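Side-chain contacts in peptide chain release factor RF2 (Thermus thermophilus, PDB 2IHR), which directs the termination of translation at the stop codons UGA and UAA, releasing the finished polypeptide from the ribosome: residues Arg330-Pro333 with Gly339-Met342; Thr141-Ala144 with Gly148-Val151; Glu134-Met139 with Arg312-Asp317. All blocks are in the same frame, centred on the assembly; numbering follows the deposited sequence.

Interaction 1 (Arg330-Pro333 with Gly339-Met342); sequences RHDP and GDLM
Arg-330 reaches across to Asp-340 with the outer end of its guanidinium and takes hold of both the carboxylate and the main-chain carbonyl of that residue. The arginine chain turns about its CG-CD bond (chi3 55°), which orients the flat group so that NH2 and NH1 face the loop of 339-342 while NE and NH2 face Asp-332. The straightest bond to the far segment is from Arg-330 NH2 to Asp-340 OD2, 2.7 Å, a salt bridge. It is not a flat, two-pronged pairing: the guanidinium and carboxylate planes stand 59° apart, and OD2 is approached from above the plane of its own carboxylate. NH1 adds a weak bond to the same oxygen and another weak one, 2.7 Å, from Arg-330 NH1 to Asp-340 O. Asp-332 meets the guanidinium differently, edge on, with its CG in the guanidinium plane. Arg-330 NE donates to Asp-332 OD1 at 3.1 Å, on the syn side though tilted out of the carboxylate plane, while NH2 pairs with OD2 at a distance too short to be taken literally. Asn-335 also bonds Asp-332 OD2, and Asp-343 forms a salt bridge with NH1. Gly-339, with its positive phi, closes the intervening helix 333-336 in a Schellman motif that delivers Asp-340 to the arginine. Asp-332 OD2 and Asp-340 OD2 lie 4.4 Å apart, a pairing of like charges that the shared NH2 would offset. One buried cation thus serves the carboxylates of Asp-332, Asp-340 and Asp-343; its charge is likely to keep all three ionised, and the arginine links both ends of helix 333-336.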
ATOM      1  N   ARG A 330      14.526  10.718   9.862  1.00 43.83           N
ATOM      2  CA  ARG A 330      15.673  10.334   9.019  1.00 52.25           C
ATOM      3  C   ARG A 330      16.469  11.555   8.557  1.00 55.68           C
ATOM      4  O   ARG A 330      15.888  12.547   8.128  1.00 62.81           O
ATOM      5  CB  ARG A 330      15.178   9.575   7.766  1.00 54.03           C
ATOM      6  CG  ARG A 330      14.758   8.183   8.061  1.00 47.34           C
ATOM      7  CD  ARG A 330      14.609   7.359   6.841  1.00 56.34           C
ATOM      8  NE  ARG A 330      15.796   7.303   5.980  1.00 54.99           N
ATOM      9  CZ  ARG A 330      15.867   6.557   4.877  1.00 59.15           C
ATOM     10  NH1 ARG A 330      14.846   5.793   4.492  1.00 54.09           N
ATOM     11  NH2 ARG A 330      16.940   6.601   4.129  1.00 59.97           N
ATOM     12  N   HIS A 331      17.797  11.452   8.592  1.00 63.99           N
ATOM     13  CA  HIS A 331      18.661  12.563   8.200  1.00 59.29           C
ATOM     14  C   HIS A 331      19.165  12.583   6.772  1.00 59.50           C
ATOM     15  O   HIS A 331      19.903  13.491   6.380  1.00 63.77           O
ATOM     16  CB  HIS A 331      19.841  12.646   9.147  1.00 57.51           C
ATOM     17  CG  HIS A 331      19.573  13.507  10.340  1.00 70.19           C
ATOM     18  ND1 HIS A 331      19.218  12.988  11.576  1.00 65.27           N
ATOM     19  CD2 HIS A 331      19.515  14.860  10.460  1.00 62.09           C
ATOM     20  CE1 HIS A 331      18.959  13.988  12.403  1.00 70.97           C
ATOM     21  NE2 HIS A 331      19.130  15.132  11.750  1.00 76.66           N
ATOM     22  N   ASP A 332      18.712  11.616   5.985  1.00 52.50           N
ATOM     23  CA  ASP A 332      19.118  11.473   4.593  1.00 54.32           C
ATOM     24  C   ASP A 332      17.924  11.568   3.650  1.00 53.55           C
ATOM     25  O   ASP A 332      17.563  10.595   2.946  1.00 58.06           O
ATOM     26  CB  ASP A 332      19.796  10.109   4.444  1.00 52.00           C
ATOM     27  CG  ASP A 332      18.963   8.975   5.054  1.00 61.95           C
ATOM     28  OD1 ASP A 332      18.309   9.171   6.136  1.00 60.20           O
ATOM     29  OD2 ASP A 332      18.991   7.886   4.448  1.00 58.51           O
ATOM     30  N   PRO A 333      17.276  12.729   3.621  1.00 40.52           N
ATOM     31  CA  PRO A 333      16.132  12.876   2.739  1.00 40.09           C
ATOM     32  C   PRO A 333      16.451  12.537   1.297  1.00 41.15           C
ATOM     33  O   PRO A 333      15.567  12.148   0.516  1.00 45.63           O
ATOM     34  CB  PRO A 333      15.723  14.350   2.957  1.00 40.33           C
ATOM     35  CG  PRO A 333      17.018  14.987   3.434  1.00 39.10           C
ATOM     36  CD  PRO A 333      17.524  13.959   4.371  1.00 40.63           C
ATOM     37  N   GLY A 339      13.666   6.362  -3.186  1.00 46.50           N
ATOM     38  CA  GLY A 339      13.056   5.071  -3.075  1.00 44.33           C
ATOM     39  C   GLY A 339      13.218   4.355  -1.756  1.00 51.42           C
ATOM     40  O   GLY A 339      12.364   3.527  -1.353  1.00 55.68           O
ATOM     41  N   ASP A 340      14.299   4.627  -1.048  1.00 50.33           N
ATOM     42  CA  ASP A 340      14.500   3.890   0.195  1.00 51.31           C
ATOM     43  C   ASP A 340      13.429   4.240   1.263  1.00 52.83           C
ATOM     44  O   ASP A 340      13.658   5.088   2.146  1.00 49.88           O
ATOM     45  CB  ASP A 340      15.929   4.171   0.648  1.00 43.32           C
ATOM     46  CG  ASP A 340      16.240   3.666   2.053  1.00 50.92           C
ATOM     47  OD1 ASP A 340      15.668   2.602   2.468  1.00 57.32           O
ATOM     48  OD2 ASP A 340      17.080   4.348   2.720  1.00 52.35           O
ATOM     49  N   LEU A 341      12.290   3.544   1.207  1.00 51.24           N
ATOM     50  CA  LEU A 341      11.169   3.783   2.119  1.00 49.61           C
ATOM     51  C   LEU A 341      10.816   2.757   3.194  1.00 53.54           C
ATOM     52  O   LEU A 341      10.025   3.043   4.125  1.00 51.00           O
ATOM     53  CB  LEU A 341       9.903   3.953   1.298  1.00 34.78           C
ATOM     54  CG  LEU A 341       9.875   5.016   0.234  1.00 33.80           C
ATOM     55  CD1 LEU A 341       8.510   4.967  -0.525  1.00 32.71           C
ATOM     56  CD2 LEU A 341      10.191   6.320   0.894  1.00 34.88           C
ATOM     57  N   MET A 342      11.374   1.566   3.091  1.00 59.27           N
ATOM     58  CA  MET A 342      10.986   0.526   4.008  1.00 59.92           C
ATOM     59  C   MET A 342      10.845   0.828   5.473  1.00 58.98           C
ATOM     60  O   MET A 342       9.886   0.399   6.104  1.00 67.82           O
ATOM     61  CB  MET A 342      11.892  -0.685   3.816  1.00 50.40           C
ATOM     62  CG  MET A 342      11.647  -1.411   2.503  1.00 51.48           C
ATOM     63  SD  MET A 342       9.891  -1.794   2.167  1.00 68.24           S
ATOM     64  CE  MET A 342       9.319  -2.447   3.718  1.00 71.75           C
TER

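Interaction 2 (Thr141-Ala144 with Gly148-Val151); sequences TRFA and GFQV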
ATOM      1  N   THR A 141       8.100   5.744  -7.747  1.00 59.69           N
ATOM      2  CA  THR A 141       8.469   4.969  -8.911  1.00 59.76           C
ATOM      3  C   THR A 141       9.796   4.306  -8.589  1.00 60.63           C
ATOM      4  O   THR A 141       9.973   3.134  -8.849  1.00 64.86           O
ATOM      5  CB  THR A 141       8.581   5.864 -10.151  1.00 57.01           C
ATOM      6  OG1 THR A 141       7.269   6.254 -10.562  1.00 58.64           O
ATOM      7  CG2 THR A 141       9.182   5.119 -11.284  1.00 60.35           C
ATOM      8  N   ARG A 142      10.725   5.057  -8.001  1.00 64.99           N
ATOM      9  CA  ARG A 142      12.009   4.462  -7.622  1.00 63.24           C
ATOM     10  C   ARG A 142      11.754   3.399  -6.556  1.00 66.06           C
ATOM     11  O   ARG A 142      12.458   2.384  -6.500  1.00 67.78           O
ATOM     12  CB  ARG A 142      13.008   5.505  -7.048  1.00 54.59           C
ATOM     13  CG  ARG A 142      13.647   6.463  -8.036  1.00 50.18           C
ATOM     14  CD  ARG A 142      14.743   5.744  -8.878  1.00 49.87           C
ATOM     15  NE  ARG A 142      15.904   5.385  -8.077  1.00 49.72           N
ATOM     16  CZ  ARG A 142      16.175   4.154  -7.658  1.00 57.92           C
ATOM     17  NH1 ARG A 142      15.364   3.157  -8.011  1.00 61.91           N
ATOM     18  NH2 ARG A 142      17.189   3.936  -6.791  1.00 51.53           N
ATOM     19  N   PHE A 143      10.763   3.633  -5.700  1.00 64.37           N
ATOM     20  CA  PHE A 143      10.465   2.673  -4.640  1.00 63.04           C
ATOM     21  C   PHE A 143      10.072   1.342  -5.247  1.00 67.12           C
ATOM     22  O   PHE A 143      10.553   0.286  -4.840  1.00 65.00           O
ATOM     23  CB  PHE A 143       9.318   3.150  -3.763  1.00 63.68           C
ATOM     24  CG  PHE A 143       8.784   2.080  -2.863  1.00 58.06           C
ATOM     25  CD1 PHE A 143       9.552   1.592  -1.801  1.00 61.16           C
ATOM     26  CD2 PHE A 143       7.552   1.500  -3.116  1.00 56.87           C
ATOM     27  CE1 PHE A 143       9.106   0.526  -1.005  1.00 59.11           C
ATOM     28  CE2 PHE A 143       7.081   0.424  -2.327  1.00 57.01           C
ATOM     29  CZ  PHE A 143       7.870  -0.061  -1.274  1.00 60.45           C
ATOM     30  N   ALA A 144       9.180   1.403  -6.222  1.00 67.74           N
ATOM     31  CA  ALA A 144       8.714   0.203  -6.896  1.00 69.28           C
ATOM     32  C   ALA A 144       9.917  -0.474  -7.563  1.00 68.77           C
ATOM     33  O   ALA A 144      10.162  -1.662  -7.400  1.00 62.87           O
ATOM     34  CB  ALA A 144       7.665   0.591  -7.938  1.00 64.67           C
ATOM     35  N   GLY A 148      11.160  -4.635  -7.072  1.00 84.72           N
ATOM     36  CA  GLY A 148      10.776  -5.643  -8.032  1.00 84.48           C
ATOM     37  C   GLY A 148       9.295  -5.571  -8.347  1.00 85.47           C
ATOM     38  O   GLY A 148       8.625  -6.592  -8.441  1.00 84.55           O
ATOM     39  N   PHE A 149       8.771  -4.362  -8.489  1.00 82.16           N
ATOM     40  CA  PHE A 149       7.365  -4.195  -8.816  1.00 76.91           C
ATOM     41  C   PHE A 149       7.325  -3.499 -10.159  1.00 73.93           C
ATOM     42  O   PHE A 149       8.237  -2.762 -10.509  1.00 68.82           O
ATOM     43  CB  PHE A 149       6.619  -3.326  -7.794  1.00 65.25           C
ATOM     44  CG  PHE A 149       6.573  -3.890  -6.398  1.00 63.83           C
ATOM     45  CD1 PHE A 149       6.827  -5.244  -6.151  1.00 62.76           C
ATOM     46  CD2 PHE A 149       6.185  -3.073  -5.326  1.00 66.65           C
ATOM     47  CE1 PHE A 149       6.676  -5.789  -4.836  1.00 63.04           C
ATOM     48  CE2 PHE A 149       6.033  -3.591  -4.017  1.00 58.89           C
ATOM     49  CZ  PHE A 149       6.272  -4.949  -3.767  1.00 64.82           C
ATOM     50  N   GLN A 150       6.259  -3.741 -10.908  1.00 73.90           N
ATOM     51  CA  GLN A 150       6.082  -3.134 -12.217  1.00 76.43           C
ATOM     52  C   GLN A 150       5.167  -1.929 -12.059  1.00 69.55           C
ATOM     53  O   GLN A 150       4.181  -1.943 -11.307  1.00 66.19           O
ATOM     54  CB  GLN A 150       5.473  -4.149 -13.193  1.00108.47           C
ATOM     55  CG  GLN A 150       6.298  -5.409 -13.341  1.00125.83           C
ATOM     56  CD  GLN A 150       7.670  -5.120 -13.901  1.00140.34           C
ATOM     57  OE1 GLN A 150       7.827  -4.910 -15.103  1.00153.79           O
ATOM     58  NE2 GLN A 150       8.675  -5.088 -13.029  1.00148.02           N
ATOM     59  N   VAL A 151       5.506  -0.883 -12.782  1.00 67.35           N
ATOM     60  CA  VAL A 151       4.745   0.331 -12.700  1.00 67.59           C
ATOM     61  C   VAL A 151       4.096   0.630 -14.054  1.00 72.10           C
ATOM     62  O   VAL A 151       4.759   0.612 -15.098  1.00 71.31           O
ATOM     63  CB  VAL A 151       5.676   1.534 -12.236  1.00 60.67           C
ATOM     64  CG1 VAL A 151       4.883   2.851 -12.149  1.00 56.88           C
ATOM     65  CG2 VAL A 151       6.295   1.221 -10.885  1.00 57.92           C
TER
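Phe-149 begins its contact with Ala-144 at the backbone, where Phe-149 N donates to Ala-144 O over 3.2 Å, approaching from above the carbonyl plane. The side chain then leaves toward the helix. Its CB lies 3.9 Å from Ala-144 O and, alongside the methyl, Phe-149 CB is 4.1 Å from Ala-144 CB. From there CG stands beside the backbone N (chi1 -63°), and the ring runs on alongside Phe-143. Far along the ring, Phe-149 CE2 comes within 4.5 Å of Phe-143 CE2; the two rings meet obliquely, in a loose apolar touch and not a stack. Val-171 of strand 164-172 and Leu-179 of helix 176-180 also pack on Phe-149, and Leu-180 of that helix packs on Phe-143. Two residues further on, Val-151 reaches the same methyl: its CG2 branch sits 3.3 Å from Ala-144 CB, a tight methyl-to-methyl fit, while CG1 lies near Thr-141, whose OG1 is bonded to Leu-137 O. The alanine methyl is thus met by Phe-149 CB and Val-151 CG2 from directions roughly at right angles, and its small size suits so close an approach of strand to helix. This packing is the side-chain part of a helix-to-strand connection. The backbone of the turn is a Schellman motif: Gly-148 takes the positive-phi C-prime position, Gly-148 N reaches Glu-145 O, and helix 127-145 ends by turning the chain directly into the edge strand 150-158.

Interaction 3 (Glu134-Met139 with Arg312-Asp317); sequences EMLLRM and RSYVLD
Met-139 and Tyr-314 meet from opposite directions, the helix sending its thioether toward the hydroxyl end of the ring. This is a Met-aromatic contact of oblique geometry: Met-139 SD lies 5.3 Å from the centroid of the Tyr-314 ring and 4.1 Å from Tyr-314 CE2. The methionine is extended through CG and SD and bends only at its last torsion (chi3 80°), which places Met-139 CE 3.6 Å from Tyr-314 OH. Apolar packing is lighter. Leu-136, one turn earlier on the helix, crosses the tyrosine at a slant and offers one branch, CD2, which lies 4.5 Å from Tyr-314 CZ, with OH its nearest atom. Polar bonding holds the phenol from its own strand and beyond: Arg-312 NH1 donates to Tyr-314 OH over 2.8 Å, with the oxygen in the guanidinium plane, and His-187 ND1 is a second hydrogen-bond partner. A phenylalanine in place of Tyr-314 would probably leave Arg-312 NH1 and His-187 ND1 each without this mate and open a small gap beside the methyl of Met-139. Salt bridges to Glu-183 and Asp-323 hold Arg-312 in turn. Around the pair, Trp-132 meets the tyrosine edge-to-face, and Val-336 of helix 333-336 touches both Met-139 and Tyr-314. Strand 312-315 runs between strands 185-190 and 320-323 in the mixed sheet, with helix 127-145 packed against it through these side chains.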
ATOM      1  N   GLU A 134       5.696  15.718  -8.687  1.00 62.05           N
ATOM      2  CA  GLU A 134       6.508  14.920  -9.578  1.00 66.41           C
ATOM      3  C   GLU A 134       7.608  14.219  -8.751  1.00 68.05           C
ATOM      4  O   GLU A 134       8.030  13.092  -9.056  1.00 68.20           O
ATOM      5  CB  GLU A 134       7.111  15.826 -10.634  1.00 68.67           C
ATOM      6  CG  GLU A 134       7.840  15.086 -11.734  1.00 85.21           C
ATOM      7  CD  GLU A 134       8.339  16.041 -12.775  1.00 89.60           C
ATOM      8  OE1 GLU A 134       7.626  17.032 -13.009  1.00 96.77           O
ATOM      9  OE2 GLU A 134       9.420  15.808 -13.357  1.00 89.86           O
ATOM     10  N   MET A 135       8.046  14.894  -7.688  1.00 53.62           N
ATOM     11  CA  MET A 135       9.071  14.364  -6.825  1.00 48.80           C
ATOM     12  C   MET A 135       8.617  13.134  -6.093  1.00 50.69           C
ATOM     13  O   MET A 135       9.346  12.121  -6.002  1.00 53.57           O
ATOM     14  CB  MET A 135       9.534  15.432  -5.835  1.00 54.03           C
ATOM     15  CG  MET A 135      10.315  16.616  -6.505  1.00 57.43           C
ATOM     16  SD  MET A 135      11.219  17.523  -5.225  1.00 58.70           S
ATOM     17  CE  MET A 135      10.436  19.110  -5.337  1.00 63.93           C
ATOM     18  N   LEU A 136       7.411  13.216  -5.553  1.00 55.96           N
ATOM     19  CA  LEU A 136       6.833  12.095  -4.851  1.00 53.22           C
ATOM     20  C   LEU A 136       6.653  10.943  -5.871  1.00 53.47           C
ATOM     21  O   LEU A 136       6.900   9.782  -5.526  1.00 56.06           O
ATOM     22  CB  LEU A 136       5.488  12.528  -4.240  1.00 42.72           C
ATOM     23  CG  LEU A 136       5.502  13.488  -3.026  1.00 46.51           C
ATOM     24  CD1 LEU A 136       4.141  14.209  -2.891  1.00 46.67           C
ATOM     25  CD2 LEU A 136       5.815  12.700  -1.741  1.00 39.29           C
ATOM     26  N   LEU A 137       6.226  11.272  -7.106  1.00 47.59           N
ATOM     27  CA  LEU A 137       6.011  10.285  -8.186  1.00 49.24           C
ATOM     28  C   LEU A 137       7.307   9.526  -8.471  1.00 55.14           C
ATOM     29  O   LEU A 137       7.310   8.322  -8.646  1.00 50.41           O
ATOM     30  CB  LEU A 137       5.585  10.968  -9.503  1.00 51.75           C
ATOM     31  CG  LEU A 137       4.710  10.232 -10.580  1.00 57.43           C
ATOM     32  CD1 LEU A 137       5.158  10.645 -11.969  1.00 42.64           C
ATOM     33  CD2 LEU A 137       4.755   8.746 -10.445  1.00 40.43           C
ATOM     34  N   ARG A 138       8.403  10.265  -8.552  1.00 57.76           N
ATOM     35  CA  ARG A 138       9.716   9.703  -8.784  1.00 55.95           C
ATOM     36  C   ARG A 138      10.075   8.840  -7.540  1.00 60.42           C
ATOM     37  O   ARG A 138      10.659   7.728  -7.641  1.00 57.87           O
ATOM     38  CB  ARG A 138      10.680  10.864  -8.943  1.00 76.89           C
ATOM     39  CG  ARG A 138      11.816  10.667  -9.927  1.00 92.80           C
ATOM     40  CD  ARG A 138      11.649  11.625 -11.094  1.00 99.52           C
ATOM     41  NE  ARG A 138      11.706  13.006 -10.639  1.00109.98           N
ATOM     42  CZ  ARG A 138      11.608  14.069 -11.429  1.00113.40           C
ATOM     43  NH1 ARG A 138      11.444  13.928 -12.745  1.00115.50           N
ATOM     44  NH2 ARG A 138      11.673  15.279 -10.891  1.00111.15           N
ATOM     45  N   MET A 139       9.709   9.338  -6.357  1.00 56.13           N
ATOM     46  CA  MET A 139      10.015   8.597  -5.167  1.00 53.19           C
ATOM     47  C   MET A 139       9.339   7.257  -5.194  1.00 57.48           C
ATOM     48  O   MET A 139       9.986   6.227  -5.017  1.00 63.68           O
ATOM     49  CB  MET A 139       9.586   9.360  -3.943  1.00 36.47           C
ATOM     50  CG  MET A 139       9.850   8.684  -2.610  1.00 32.93           C
ATOM     51  SD  MET A 139       9.358   9.734  -1.214  1.00 60.33           S
ATOM     52  CE  MET A 139       7.761   9.451  -1.234  1.00 41.86           C
ATOM     53  N   ARG A 312       3.665  13.456   6.892  1.00 46.62           N
ATOM     54  CA  ARG A 312       5.112  13.430   6.902  1.00 43.97           C
ATOM     55  C   ARG A 312       5.724  14.690   6.360  1.00 41.55           C
ATOM     56  O   ARG A 312       5.118  15.327   5.518  1.00 48.25           O
ATOM     57  CB  ARG A 312       5.609  12.170   6.134  1.00 39.95           C
ATOM     58  CG  ARG A 312       7.122  12.026   6.233  1.00 42.80           C
ATOM     59  CD  ARG A 312       7.557  10.995   5.342  1.00 42.93           C
ATOM     60  NE  ARG A 312       6.913   9.752   5.683  1.00 43.56           N
ATOM     61  CZ  ARG A 312       6.479   8.910   4.777  1.00 47.58           C
ATOM     62  NH1 ARG A 312       6.635   9.228   3.491  1.00 41.84           N
ATOM     63  NH2 ARG A 312       5.873   7.790   5.158  1.00 37.45           N
ATOM     64  N   SER A 313       6.901  15.100   6.872  1.00 43.04           N
ATOM     65  CA  SER A 313       7.558  16.321   6.350  1.00 46.51           C
ATOM     66  C   SER A 313       8.964  16.108   5.833  1.00 51.30           C
ATOM     67  O   SER A 313       9.818  15.383   6.446  1.00 44.43           O
ATOM     68  CB  SER A 313       7.578  17.469   7.365  1.00 47.79           C
ATOM     69  OG  SER A 313       6.296  18.081   7.441  1.00 60.69           O
ATOM     70  N   TYR A 314       9.195  16.740   4.678  1.00 53.17           N
ATOM     71  CA  TYR A 314      10.477  16.650   4.005  1.00 56.75           C
ATOM     72  C   TYR A 314      11.094  18.012   3.981  1.00 52.89           C
ATOM     73  O   TYR A 314      10.917  18.753   3.029  1.00 55.81           O
ATOM     74  CB  TYR A 314      10.286  16.166   2.582  1.00 43.74           C
ATOM     75  CG  TYR A 314       9.563  14.849   2.457  1.00 41.86           C
ATOM     76  CD1 TYR A 314       8.198  14.741   2.797  1.00 41.34           C
ATOM     77  CD2 TYR A 314      10.219  13.711   1.939  1.00 39.62           C
ATOM     78  CE1 TYR A 314       7.493  13.556   2.625  1.00 38.03           C
ATOM     79  CE2 TYR A 314       9.521  12.510   1.752  1.00 37.88           C
ATOM     80  CZ  TYR A 314       8.169  12.455   2.086  1.00 38.23           C
ATOM     81  OH  TYR A 314       7.462  11.329   1.796  1.00 39.50           O
ATOM     82  N   VAL A 315      11.849  18.360   5.002  1.00 52.16           N
ATOM     83  CA  VAL A 315      12.376  19.705   4.986  1.00 56.84           C
ATOM     84  C   VAL A 315      13.852  19.654   4.700  1.00 59.10           C
ATOM     85  O   VAL A 315      14.674  19.374   5.559  1.00 55.01           O
ATOM     86  CB  VAL A 315      11.948  20.504   6.297  1.00 42.35           C
ATOM     87  CG1 VAL A 315      11.680  19.577   7.388  1.00 40.23           C
ATOM     88  CG2 VAL A 315      12.993  21.559   6.674  1.00 46.15           C
ATOM     89  N   LEU A 316      14.120  19.965   3.436  1.00 55.51           N
ATOM     90  CA  LEU A 316      15.407  19.904   2.798  1.00 54.21           C
ATOM     91  C   LEU A 316      16.542  20.849   3.120  1.00 55.15           C
ATOM     92  O   LEU A 316      17.692  20.436   3.059  1.00 63.31           O
ATOM     93  CB  LEU A 316      15.150  19.867   1.296  1.00 50.41           C
ATOM     94  CG  LEU A 316      13.985  18.923   0.865  1.00 51.48           C
ATOM     95  CD1 LEU A 316      14.055  18.776  -0.618  1.00 43.56           C
ATOM     96  CD2 LEU A 316      13.996  17.494   1.496  1.00 42.97           C
ATOM     97  N   ASP A 317      16.264  22.095   3.452  1.00 57.22           N
ATOM     98  CA  ASP A 317      17.347  23.012   3.803  1.00 54.93           C
ATOM     99  C   ASP A 317      17.881  22.720   5.193  1.00 58.19           C
ATOM    100  O   ASP A 317      18.858  23.328   5.617  1.00 71.15           O
ATOM    101  CB  ASP A 317      16.867  24.453   3.783  1.00 50.54           C
ATOM    102  CG  ASP A 317      15.472  24.586   4.330  1.00 66.34           C
ATOM    103  OD1 ASP A 317      15.194  24.040   5.426  1.00 63.55           O
ATOM    104  OD2 ASP A 317      14.647  25.224   3.658  1.00 70.11           O
TER

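In the fold
Helix 127-145 ties the set together: interaction 3 uses its middle turns and interaction 2 its last, their centres about 17 Å apart, and both reach the same mixed sheet, at strand 312-315 and at edge strand 150-158. Along the chain, interaction 2 is nested in the long loop that interaction 3 closes, and interaction 1 follows both. Its centre lies about 10 Å from that of interaction 3 and 16 Å from that of interaction 2, and Leu-341 bridges the three by packing on Met-139 and Phe-143. Interaction 3 joins a helix of the PCRF range to a strand of the RF-1 range, consistent with one compact body built from distant parts of the sequence.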